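Local coordinates for protein alginate lyase (Paenibacillus sp. FPU-7, PDB 6KFN) that cleaves the polysaccharide alginate by beta-elimination, as a lyase built on a right-handed parallel beta-helix, at residues A[61-67]-A[86-92]; A[106-112]-A[130-136]; A[182-188]-A[213-219]; A[239-243]-A[256-261]. All blocks are in the same frame, centred on the assembly; numbering follows the deposited sequence.

Overall arrangement
All four contacts belong to one right-handed parallel beta-helix and follow each other along the chain, none opening before the last has closed. Interactions 1 and 2, centres about 11 Å apart, lie in one sheet, where strands 88-92 and 110-114 are neighbours. Interaction 3 lies in the ten-strand sheet, about 18 Å from interaction 2 between centres. Interaction 4, about 11 Å beyond, joins strand 241-243, the neighbour of 215-217, to strands 254-257 and 260-262 of the other sheet across the interior; water 2, bound to its sodium, also hydrogen-bonds Glu182 and Ser213 of interaction 3. Together the contacts show how coils stack, how the interior is filled and how sodium is held on the outer face.

Interaction 1: residues A[61-67]-A[86-92]; sequences PAVLSGY and GLKMTGA
Two extended segments run side by side in parallel, strand 63-65 against strand 88-90, with axes 4.6 Å apart at closest and 17° between their directions. Val63 pairs with Lys88, Leu64 with Met89 and Ser65 with Thr90. The four bonds of the ladder are Lys88 N to Ala62 O (3.0 Å), Leu64 N to Lys88 O (2.8 Å), Thr90 N to Leu64 O (3.0 Å) and Gly66 N to Thr90 O (3.0 Å). Thr90 O also accepts from Ser74, and Ala62 N is bonded to Ser55. At the start, water 1 donates to Pro61 O at 2.7 Å and accepts from Lys88 NZ at 2.9 Å; the lysine chain reaches it fully extended beyond an m chi1. At the far end, Ser65 (t) turns OG onto Gly66 O, 2.8 Å away, and the hydroxyl of Thr90 is taken up by Tyr112 O. Gly91, with positive phi, turns the corner; a CB there would strike Ser65 OG. Leu64 CD1 meets Met89 CE at 4.2 Å on their shared face; just before the strands Ala62 CB meets Leu87 CD2 at 3.8 Å. Such in-register pairing of successive coils is characteristic of a parallel beta-helix. Strand 34-36 continues the sheet beyond Val63 and Ser65, strand 110-114 continues it on the other side through Met89 and Glu110, with Lys88 lying on Glu110 and Tyr112, and Leu29 packs on Leu64 and Leu87.

Interaction 2: residues A[106-112]-A[130-136]; sequences MDGLEIY and IRNSHIY
Matching parts of two consecutive coils of the right-handed beta-helix stack in register, each part two short strands joined by a bend: 106-107 and 110-112 lie on 130-131 and 134-136. Strands 110-112 and 134-136 run parallel, 7° apart in direction, axes 4.8 Å apart at closest. Met106 faces Ile130, Asp107 Arg131, Glu110 His134 and Ile111 Ile135. Their ladder includes Arg131 N to Met106 O (2.9 Å), His134 N to Leu109 O (2.9 Å), Ile111 N to His134 O (2.9 Å) and Tyr136 N to Ile111 O (3.0 Å). Gly108 (positive phi) and Asn132 (phi 52°) make matching bends. Ser133 (m) fills the hollow between the two bends: its OG accepts from Leu109 N at 3.0 Å and donates to Arg131 O at 2.8 Å. On the inward face apolar side chains stack, Met106 CB on Ile130 CG1 at 3.9 Å and isoleucine on isoleucine where Ile111 CB meets Ile135 CG1 at 4.2 Å, with Ile96 and Val119 closing over them. Outside, Asp107 OD2 forms a salt bridge with Arg131 NH1 (3.0 Å) and OD1 takes Asn132 ND2 (3.2 Å). Tyr112 and Tyr136, both p, lie nearly parallel (12°) but slid apart, centroids 5.3 Å, so that Tyr112 CB presses over the Tyr136 ring, 3.5 Å from its centroid. The Tyr136 OH then donates to Glu110 OE2 at 2.6 Å.

Interaction 3: residues A[182-188]-A[213-219]; sequences EHIDIKE and SFIDVKG. With NA (sodium ion), chain B.
Four charged side chains interlock on the face of Asp185 and Asp216: Lys218 NZ lies 2.8 Å from both Asp185 OD1 and Asp216 OD2, and Lys187 NZ is 2.8 Å from Asp185 OD2. The carboxylates hold the two ammonium groups only 3.5 Å apart, NZ to NZ. Asp185 OD2 and Glu182 OE1 also bind a sodium ion, each at 2.5 Å; Glu147 and waters 3, 4 and 5 (each 2.4 Å) complete the site. Glu182 (m, p) folds back so that OE2 accepts from water 3 at 2.5 Å and water 2 at 2.9 Å, the latter also donating to Ser213 OG at 2.9 Å. The backbone carrying them is a parallel beta-helix ladder, strands 184-186 and 215-217, directions 3° and axes 4.9 Å apart: Ile184 pairs with Ile215, Asp185 with Asp216, Ile186 with Val217. Its bonds include Ile184 N to Phe214 O (3.1 Å), Asp216 N to Ile184 O (3.2 Å), Ile186 N to Asp216 O (2.9 Å) and Lys218 N to Ile186 O (2.7 Å). On the interior face Ile184 CB meets Ile215 CG1 and Ile186 CD1 meets Ile215 CG2, each at 4.2 Å. Asp216 OD1 is bonded to His244, and Phe200 packs on Ile184 and Ile215.

Interaction 4: residues A[239-243]-A[256-261]; sequences DAFQV and FTGNTV. With NA (sodium ion), chain C.
Strand 241-243 follows a corner at Ala240, while segment 256-261 is two short strands joined by a bend at Gly258, whose phi is positive. The backbones stay well apart, the nearest CA pairs being Ala240 to Val261 at 7.0 Å and Phe241 to Phe256 at 9.0 Å, and no hydrogen bond crosses between them. Side chains bridge the gap instead, as in the interior of a parallel beta-helix where walls of the same coil face each other. Phe241 and Phe256, both m at chi1, have planes 23° apart and centroids 5.4 Å apart, but are slid so far that they barely overlap; the closest approach is Phe241 CB to Phe256 CE2, 3.4 Å. Val243 CG2 meets the edge of the Phe256 ring at CE1 (3.9 Å), Asn259 CB the edge of Phe241 at CE2 (4.0 Å), and Val261 CG1 lies 4.0 Å from Phe241 CZ and 3.9 Å from Ala240 CB. Gln242 points away from this core: NE2 donates to Asp239 OD2 at 2.9 Å, and OE1 coordinates a sodium ion at 2.4 Å, its shell completed by Tyr210, Asp212 and three waters. Strands 215-217 and 269-273 flank 241-243 through backbone bonds, Asn259 bonds to Asn227 and Ile224, and strand 278-287 packs against Phe256 and Thr260.

Interaction 1: residues A[61-67]-A[86-92]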
# COMPACT_ATOMS: atom_id res chain seq x y z
N PRO A 61 -13.59 -1.45 -15.81
CA PRO A 61 -12.48 -2.38 -15.53
C PRO A 61 -12.95 -3.74 -15.05
O PRO A 61 -13.90 -3.85 -14.28
CB PRO A 61 -11.68 -1.66 -14.45
CG PRO A 61 -11.98 -0.20 -14.70
CD PRO A 61 -13.41 -0.16 -15.12
N ALA A 62 -12.21 -4.78 -15.45
CA ALA A 62 -12.38 -6.09 -14.85
C ALA A 62 -12.15 -6.03 -13.34
O ALA A 62 -11.32 -5.25 -12.86
CB ALA A 62 -11.41 -7.07 -15.50
N VAL A 63 -12.85 -6.89 -12.62
CA VAL A 63 -12.82 -6.96 -11.17
C VAL A 63 -12.33 -8.33 -10.74
O VAL A 63 -12.86 -9.35 -11.18
CB VAL A 63 -14.21 -6.74 -10.56
CG1 VAL A 63 -14.15 -6.81 -9.03
CG2 VAL A 63 -14.82 -5.40 -11.00
N LEU A 64 -11.32 -8.36 -9.85
CA LEU A 64 -10.94 -9.56 -9.14
C LEU A 64 -11.58 -9.51 -7.76
O LEU A 64 -11.27 -8.64 -6.96
CB LEU A 64 -9.42 -9.71 -9.00
CG LEU A 64 -8.60 -9.63 -10.26
CD1 LEU A 64 -7.15 -9.95 -9.95
CD2 LEU A 64 -9.13 -10.54 -11.33
N SER A 65 -12.53 -10.43 -7.51
CA SER A 65 -13.21 -10.48 -6.23
C SER A 65 -12.85 -11.76 -5.49
O SER A 65 -12.83 -12.84 -6.10
CB SER A 65 -14.70 -10.45 -6.41
OG SER A 65 -15.34 -10.49 -5.13
N GLY A 66 -12.61 -11.67 -4.17
CA GLY A 66 -12.62 -12.88 -3.37
C GLY A 66 -14.04 -13.36 -3.11
O GLY A 66 -15.02 -12.82 -3.61
N TYR A 67 -14.12 -14.40 -2.29
CA TYR A 67 -15.40 -14.99 -1.92
C TYR A 67 -16.06 -14.32 -0.73
O TYR A 67 -17.28 -14.45 -0.58
CB TYR A 67 -15.19 -16.44 -1.53
CG TYR A 67 -14.62 -17.25 -2.66
CD1 TYR A 67 -15.44 -17.65 -3.71
CD2 TYR A 67 -13.29 -17.65 -2.67
CE1 TYR A 67 -14.96 -18.42 -4.74
CE2 TYR A 67 -12.78 -18.40 -3.69
CZ TYR A 67 -13.63 -18.81 -4.73
OH TYR A 67 -13.13 -19.57 -5.76
N GLY A 86 -4.77 -1.74 -14.30
CA GLY A 86 -6.11 -1.37 -14.69
C GLY A 86 -7.22 -2.19 -14.11
O GLY A 86 -8.32 -2.16 -14.63
N LEU A 87 -7.00 -2.89 -13.03
CA LEU A 87 -7.97 -3.80 -12.44
C LEU A 87 -8.56 -3.23 -11.16
O LEU A 87 -7.92 -2.46 -10.44
CB LEU A 87 -7.27 -5.12 -12.10
CG LEU A 87 -6.78 -5.90 -13.33
CD1 LEU A 87 -5.85 -7.02 -12.92
CD2 LEU A 87 -7.93 -6.49 -14.06
N LYS A 88 -9.75 -3.68 -10.87
CA LYS A 88 -10.36 -3.52 -9.55
C LYS A 88 -10.12 -4.79 -8.73
O LYS A 88 -10.14 -5.91 -9.29
CB LYS A 88 -11.86 -3.26 -9.70
CG LYS A 88 -12.20 -1.96 -10.38
CD LYS A 88 -13.69 -1.76 -10.64
CE LYS A 88 -14.03 -0.41 -11.14
NZ LYS A 88 -15.51 -0.32 -11.34
N MET A 89 -9.92 -4.63 -7.43
CA MET A 89 -9.75 -5.75 -6.51
C MET A 89 -10.64 -5.50 -5.30
O MET A 89 -10.58 -4.42 -4.70
CB MET A 89 -8.29 -5.92 -6.02
CG MET A 89 -7.28 -6.47 -7.01
SD MET A 89 -6.64 -5.23 -8.12
CE MET A 89 -5.42 -6.26 -9.03
N THR A 90 -11.44 -6.49 -4.93
CA THR A 90 -12.39 -6.32 -3.86
C THR A 90 -12.73 -7.63 -3.20
O THR A 90 -12.38 -8.71 -3.67
CB THR A 90 -13.65 -5.64 -4.44
OG1 THR A 90 -14.49 -5.17 -3.38
CG2 THR A 90 -14.49 -6.54 -5.32
N GLY A 91 -13.49 -7.52 -2.10
CA GLY A 91 -14.22 -8.68 -1.64
C GLY A 91 -13.41 -9.80 -1.01
O GLY A 91 -13.75 -10.99 -1.15
N ALA A 92 -12.36 -9.45 -0.31
CA ALA A 92 -11.46 -10.41 0.32
C ALA A 92 -10.89 -9.79 1.57
O ALA A 92 -10.97 -8.59 1.80
CB ALA A 92 -10.34 -10.82 -0.63
O HOH W 1 -15.95 -2.21 -13.48

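Interaction 2: residues A[106-112]-A[130-136]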
# COMPACT_ATOMS: atom_id res chain seq x y z
N MET A 106 2.31 -2.31 -10.08
CA MET A 106 0.86 -2.18 -9.95
C MET A 106 0.48 -0.76 -10.40
O MET A 106 1.05 0.20 -9.90
CB MET A 106 0.47 -2.40 -8.49
CG MET A 106 0.59 -3.84 -8.08
SD MET A 106 0.56 -4.12 -6.31
CE MET A 106 2.29 -3.72 -5.95
N ASP A 107 -0.45 -0.65 -11.35
CA ASP A 107 -0.73 0.65 -11.96
C ASP A 107 -2.20 0.71 -12.32
O ASP A 107 -2.72 -0.20 -12.95
CB ASP A 107 0.18 0.79 -13.20
CG ASP A 107 0.26 2.17 -13.80
OD1 ASP A 107 -0.54 3.04 -13.47
OD2 ASP A 107 1.26 2.39 -14.55
N GLY A 108 -2.89 1.79 -11.94
CA GLY A 108 -4.26 1.98 -12.36
C GLY A 108 -5.23 1.08 -11.64
O GLY A 108 -6.27 0.73 -12.21
N LEU A 109 -4.93 0.70 -10.40
CA LEU A 109 -5.77 -0.20 -9.64
C LEU A 109 -6.77 0.55 -8.77
O LEU A 109 -6.52 1.67 -8.31
CB LEU A 109 -4.92 -1.11 -8.76
CG LEU A 109 -3.79 -1.85 -9.48
CD1 LEU A 109 -3.18 -2.88 -8.55
CD2 LEU A 109 -4.27 -2.52 -10.76
N GLU A 110 -7.89 -0.11 -8.51
CA GLU A 110 -8.90 0.37 -7.58
C GLU A 110 -9.17 -0.77 -6.61
O GLU A 110 -9.70 -1.80 -7.04
CB GLU A 110 -10.14 0.82 -8.34
CG GLU A 110 -11.21 1.42 -7.48
CD GLU A 110 -12.50 1.81 -8.20
OE1 GLU A 110 -12.51 1.84 -9.43
OE2 GLU A 110 -13.49 2.05 -7.50
N ILE A 111 -8.78 -0.60 -5.34
CA ILE A 111 -8.78 -1.67 -4.36
C ILE A 111 -9.68 -1.23 -3.21
O ILE A 111 -9.42 -0.17 -2.62
CB ILE A 111 -7.35 -1.96 -3.87
CG1 ILE A 111 -6.45 -2.31 -5.05
CG2 ILE A 111 -7.36 -3.04 -2.79
CD1 ILE A 111 -5.00 -2.43 -4.71
N TYR A 112 -10.73 -1.99 -2.93
CA TYR A 112 -11.75 -1.49 -2.01
C TYR A 112 -12.58 -2.62 -1.45
O TYR A 112 -12.70 -3.70 -2.03
CB TYR A 112 -12.68 -0.48 -2.75
CG TYR A 112 -13.38 -1.09 -3.95
CD1 TYR A 112 -12.72 -1.19 -5.18
CD2 TYR A 112 -14.64 -1.65 -3.88
CE1 TYR A 112 -13.26 -1.79 -6.27
CE2 TYR A 112 -15.22 -2.29 -5.02
CZ TYR A 112 -14.49 -2.35 -6.20
OH TYR A 112 -14.94 -2.95 -7.38
N ILE A 130 3.60 0.60 -6.60
CA ILE A 130 2.19 0.83 -6.84
C ILE A 130 2.01 2.30 -7.17
O ILE A 130 2.44 3.18 -6.42
CB ILE A 130 1.28 0.34 -5.69
CG1 ILE A 130 -0.19 0.59 -6.06
CG2 ILE A 130 1.64 0.93 -4.34
CD1 ILE A 130 -1.18 -0.15 -5.20
N ARG A 131 1.39 2.56 -8.33
CA ARG A 131 1.23 3.91 -8.81
C ARG A 131 -0.17 4.11 -9.37
O ARG A 131 -0.83 3.17 -9.81
CB ARG A 131 2.30 4.26 -9.84
CG ARG A 131 2.24 3.50 -11.11
CD ARG A 131 2.98 4.25 -12.20
NE ARG A 131 4.37 3.88 -12.22
CZ ARG A 131 4.81 2.79 -12.82
NH1 ARG A 131 3.98 1.99 -13.42
NH2 ARG A 131 6.09 2.51 -12.79
N ASN A 132 -0.60 5.36 -9.36
CA ASN A 132 -1.81 5.77 -10.10
C ASN A 132 -3.00 4.87 -9.73
O ASN A 132 -3.70 4.36 -10.60
CB ASN A 132 -1.57 5.74 -11.61
CG ASN A 132 -0.40 6.55 -12.02
OD1 ASN A 132 -0.12 7.60 -11.44
ND2 ASN A 132 0.32 6.09 -13.05
N SER A 133 -3.20 4.67 -8.43
CA SER A 133 -4.18 3.74 -7.92
C SER A 133 -4.96 4.40 -6.78
O SER A 133 -4.51 5.38 -6.22
CB SER A 133 -3.49 2.45 -7.41
OG SER A 133 -2.88 1.74 -8.49
N HIS A 134 -6.11 3.81 -6.45
CA HIS A 134 -6.97 4.29 -5.36
C HIS A 134 -7.30 3.12 -4.47
O HIS A 134 -7.84 2.11 -4.95
CB HIS A 134 -8.24 4.91 -5.93
CG HIS A 134 -9.14 5.55 -4.90
ND1 HIS A 134 -10.45 5.86 -5.19
CD2 HIS A 134 -8.94 5.94 -3.63
CE1 HIS A 134 -11.00 6.44 -4.13
NE2 HIS A 134 -10.10 6.48 -3.16
N ILE A 135 -7.01 3.26 -3.17
CA ILE A 135 -7.32 2.27 -2.16
C ILE A 135 -8.28 2.93 -1.17
O ILE A 135 -7.98 4.00 -0.65
CB ILE A 135 -6.05 1.80 -1.42
CG1 ILE A 135 -5.04 1.19 -2.40
CG2 ILE A 135 -6.40 0.85 -0.30
CD1 ILE A 135 -3.65 1.03 -1.84
N TYR A 136 -9.42 2.28 -0.91
CA TYR A 136 -10.41 2.85 -0.00
C TYR A 136 -11.20 1.72 0.62
O TYR A 136 -11.16 0.58 0.16
CB TYR A 136 -11.29 3.91 -0.73
CG TYR A 136 -12.11 3.40 -1.88
CD1 TYR A 136 -11.57 3.27 -3.16
CD2 TYR A 136 -13.46 3.12 -1.73
CE1 TYR A 136 -12.34 2.84 -4.23
CE2 TYR A 136 -14.23 2.70 -2.78
CZ TYR A 136 -13.69 2.56 -4.04
OH TYR A 136 -14.49 2.15 -5.08

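Interaction 3: residues A[182-188]-A[213-219]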
# COMPACT_ATOMS: atom_id res chain seq x y z
N GLU A 182 -3.79 3.15 9.41
CA GLU A 182 -3.00 4.12 8.67
C GLU A 182 -3.21 3.93 7.18
O GLU A 182 -3.36 2.82 6.68
CB GLU A 182 -1.49 3.99 8.94
CG GLU A 182 -1.06 4.21 10.37
CD GLU A 182 -1.07 2.98 11.24
OE1 GLU A 182 -1.53 1.91 10.84
OE2 GLU A 182 -0.55 3.17 12.41
N HIS A 183 -3.13 5.03 6.44
CA HIS A 183 -3.05 4.92 4.99
C HIS A 183 -1.84 4.12 4.57
O HIS A 183 -1.94 3.28 3.67
CB HIS A 183 -3.11 6.31 4.34
CG HIS A 183 -4.46 6.90 4.44
ND1 HIS A 183 -4.85 7.99 3.68
CD2 HIS A 183 -5.56 6.47 5.12
CE1 HIS A 183 -6.11 8.25 3.98
NE2 HIS A 183 -6.56 7.37 4.85
N ILE A 184 -0.69 4.36 5.20
CA ILE A 184 0.53 3.63 4.92
C ILE A 184 1.21 3.34 6.26
O ILE A 184 1.47 4.25 7.04
CB ILE A 184 1.49 4.36 4.00
CG1 ILE A 184 0.75 4.82 2.72
CG2 ILE A 184 2.70 3.49 3.66
CD1 ILE A 184 1.51 5.78 1.88
N ASP A 185 1.49 2.06 6.51
CA ASP A 185 2.21 1.61 7.71
C ASP A 185 3.49 0.96 7.24
O ASP A 185 3.45 -0.07 6.57
CB ASP A 185 1.33 0.68 8.52
CG ASP A 185 1.86 0.37 9.90
OD1 ASP A 185 2.90 0.89 10.27
OD2 ASP A 185 1.15 -0.38 10.63
N ILE A 186 4.63 1.63 7.51
CA ILE A 186 5.94 1.19 7.04
C ILE A 186 6.63 0.50 8.22
O ILE A 186 6.99 1.18 9.19
CB ILE A 186 6.75 2.38 6.53
CG1 ILE A 186 6.02 3.08 5.38
CG2 ILE A 186 8.14 1.92 6.12
CD1 ILE A 186 6.66 4.36 4.90
N LYS A 187 6.77 -0.81 8.17
CA LYS A 187 7.23 -1.54 9.33
C LYS A 187 8.74 -1.47 9.56
O LYS A 187 9.56 -1.33 8.64
CB LYS A 187 6.83 -3.02 9.23
CG LYS A 187 5.32 -3.22 9.27
CD LYS A 187 4.73 -2.68 10.58
CE LYS A 187 3.28 -2.87 10.80
NZ LYS A 187 2.74 -2.18 12.01
N GLU A 188 9.08 -1.65 10.84
CA GLU A 188 10.45 -1.93 11.23
C GLU A 188 11.00 -3.06 10.37
O GLU A 188 10.33 -4.05 10.09
CB GLU A 188 10.50 -2.29 12.72
CG GLU A 188 9.66 -3.49 13.17
CD GLU A 188 8.23 -3.20 13.63
OE1 GLU A 188 7.58 -2.26 13.10
OE2 GLU A 188 7.78 -3.95 14.52
N SER A 213 -2.67 8.30 12.42
CA SER A 213 -1.95 9.20 11.54
C SER A 213 -2.11 8.69 10.11
O SER A 213 -2.49 7.53 9.89
CB SER A 213 -0.47 9.30 11.91
OG SER A 213 0.17 8.03 11.79
N PHE A 214 -1.82 9.54 9.12
CA PHE A 214 -1.82 9.08 7.73
C PHE A 214 -0.78 7.99 7.49
O PHE A 214 -1.03 7.01 6.79
CB PHE A 214 -1.57 10.21 6.73
CG PHE A 214 -2.48 11.41 6.83
CD1 PHE A 214 -3.87 11.30 6.67
CD2 PHE A 214 -1.94 12.67 7.03
CE1 PHE A 214 -4.67 12.44 6.75
CE2 PHE A 214 -2.74 13.78 7.08
CZ PHE A 214 -4.11 13.68 6.94
N ILE A 215 0.43 8.24 8.01
CA ILE A 215 1.56 7.34 7.83
C ILE A 215 2.21 7.14 9.19
O ILE A 215 2.36 8.10 9.97
CB ILE A 215 2.62 7.91 6.84
CG1 ILE A 215 1.95 8.28 5.51
CG2 ILE A 215 3.75 6.89 6.65
CD1 ILE A 215 2.90 8.85 4.47
N ASP A 216 2.60 5.91 9.48
CA ASP A 216 3.51 5.61 10.59
C ASP A 216 4.76 4.99 9.98
O ASP A 216 4.65 4.02 9.23
CB ASP A 216 2.89 4.68 11.62
CG ASP A 216 3.66 4.59 12.93
OD1 ASP A 216 4.58 5.43 13.14
OD2 ASP A 216 3.30 3.70 13.73
N VAL A 217 5.91 5.57 10.30
CA VAL A 217 7.20 5.14 9.76
C VAL A 217 7.97 4.44 10.87
O VAL A 217 8.42 5.09 11.82
CB VAL A 217 8.03 6.29 9.21
CG1 VAL A 217 9.32 5.75 8.62
CG2 VAL A 217 7.24 7.10 8.19
N LYS A 218 8.07 3.15 10.74
CA LYS A 218 8.89 2.33 11.65
C LYS A 218 10.14 1.71 10.97
O LYS A 218 11.13 1.14 11.57
CB LYS A 218 8.04 1.25 12.31
CG LYS A 218 7.19 1.81 13.42
CD LYS A 218 5.98 1.01 13.70
CE LYS A 218 5.03 1.21 12.57
NZ LYS A 218 3.61 1.06 12.96
N GLY A 219 10.17 1.76 9.60
CA GLY A 219 11.34 1.38 8.83
C GLY A 219 12.35 2.51 8.75
O GLY A 219 12.16 3.58 9.35
NA NA B . -1.08 -0.38 11.71
O HOH W 2 -0.60 5.84 13.45
O HOH W 3 -0.23 0.91 13.51
O HOH W 4 -0.38 -2.48 12.70
O HOH W 5 -3.08 -0.36 13.02

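Interaction 4: residues A[239-243]-A[256-261]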
# COMPACT_ATOMS: atom_id res chain seq x y z
N ASP A 239 -1.90 13.09 14.46
CA ASP A 239 -0.74 13.65 13.79
C ASP A 239 -0.88 13.32 12.31
O ASP A 239 -1.47 12.31 11.96
CB ASP A 239 0.58 13.06 14.30
CG ASP A 239 0.86 13.31 15.76
OD1 ASP A 239 0.86 14.49 16.17
OD2 ASP A 239 1.11 12.30 16.48
N ALA A 240 -0.26 14.13 11.43
CA ALA A 240 -0.20 13.74 10.02
C ALA A 240 0.68 12.49 9.84
O ALA A 240 0.27 11.48 9.27
CB ALA A 240 0.33 14.87 9.16
N PHE A 241 1.94 12.60 10.31
CA PHE A 241 2.94 11.56 10.12
C PHE A 241 3.62 11.30 11.47
O PHE A 241 3.89 12.24 12.22
CB PHE A 241 4.01 11.99 9.10
CG PHE A 241 3.45 12.54 7.80
CD1 PHE A 241 2.55 11.80 7.03
CD2 PHE A 241 3.82 13.79 7.35
CE1 PHE A 241 2.06 12.29 5.84
CE2 PHE A 241 3.33 14.30 6.14
CZ PHE A 241 2.45 13.56 5.40
N GLN A 242 3.90 10.03 11.73
CA GLN A 242 4.63 9.62 12.92
C GLN A 242 5.83 8.78 12.52
O GLN A 242 5.84 8.16 11.46
CB GLN A 242 3.74 8.81 13.87
CG GLN A 242 2.56 9.61 14.38
CD GLN A 242 1.55 8.81 15.15
OE1 GLN A 242 1.55 7.57 15.13
NE2 GLN A 242 0.64 9.49 15.81
N VAL A 243 6.82 8.77 13.42
CA VAL A 243 7.97 7.89 13.31
C VAL A 243 8.13 7.22 14.68
O VAL A 243 8.06 7.91 15.70
CB VAL A 243 9.27 8.63 12.90
CG1 VAL A 243 10.34 7.65 12.45
CG2 VAL A 243 9.01 9.67 11.82
N PHE A 256 10.96 13.89 5.25
CA PHE A 256 9.66 14.44 4.90
C PHE A 256 9.87 15.77 4.20
O PHE A 256 10.26 16.75 4.85
CB PHE A 256 8.80 14.69 6.17
CG PHE A 256 8.47 13.43 6.92
CD1 PHE A 256 9.33 12.91 7.88
CD2 PHE A 256 7.27 12.75 6.67
CE1 PHE A 256 9.02 11.76 8.57
CE2 PHE A 256 6.96 11.58 7.36
CZ PHE A 256 7.83 11.09 8.32
N THR A 257 9.63 15.81 2.89
CA THR A 257 9.84 17.04 2.15
C THR A 257 8.65 17.36 1.28
O THR A 257 8.07 16.50 0.63
CB THR A 257 11.12 17.05 1.32
OG1 THR A 257 11.06 15.99 0.42
CG2 THR A 257 12.33 16.91 2.19
N GLY A 258 8.31 18.65 1.22
CA GLY A 258 7.35 19.11 0.23
C GLY A 258 5.93 18.63 0.43
O GLY A 258 5.17 18.66 -0.55
N ASN A 259 5.56 18.18 1.61
CA ASN A 259 4.21 17.69 1.85
C ASN A 259 3.32 18.87 2.29
O ASN A 259 3.82 19.81 2.89
CB ASN A 259 4.21 16.63 2.96
CG ASN A 259 5.07 15.44 2.59
OD1 ASN A 259 4.70 14.63 1.76
ND2 ASN A 259 6.25 15.35 3.20
N THR A 260 2.03 18.77 2.02
CA THR A 260 1.05 19.74 2.46
C THR A 260 -0.03 19.01 3.23
O THR A 260 -0.59 18.03 2.72
CB THR A 260 0.45 20.49 1.28
OG1 THR A 260 1.49 21.17 0.59
CG2 THR A 260 -0.58 21.51 1.77
N VAL A 261 -0.29 19.45 4.45
CA VAL A 261 -1.28 18.81 5.28
C VAL A 261 -2.27 19.82 5.83
O VAL A 261 -1.91 20.89 6.31
CB VAL A 261 -0.62 17.95 6.38
CG1 VAL A 261 0.16 16.78 5.77
CG2 VAL A 261 0.29 18.76 7.30
NA NA C . -0.05 5.92 15.75
O HOH W 2 -0.60 5.84 13.45
O HOH W 6 1.33 4.00 15.58
O HOH W 7 0.48 6.02 18.05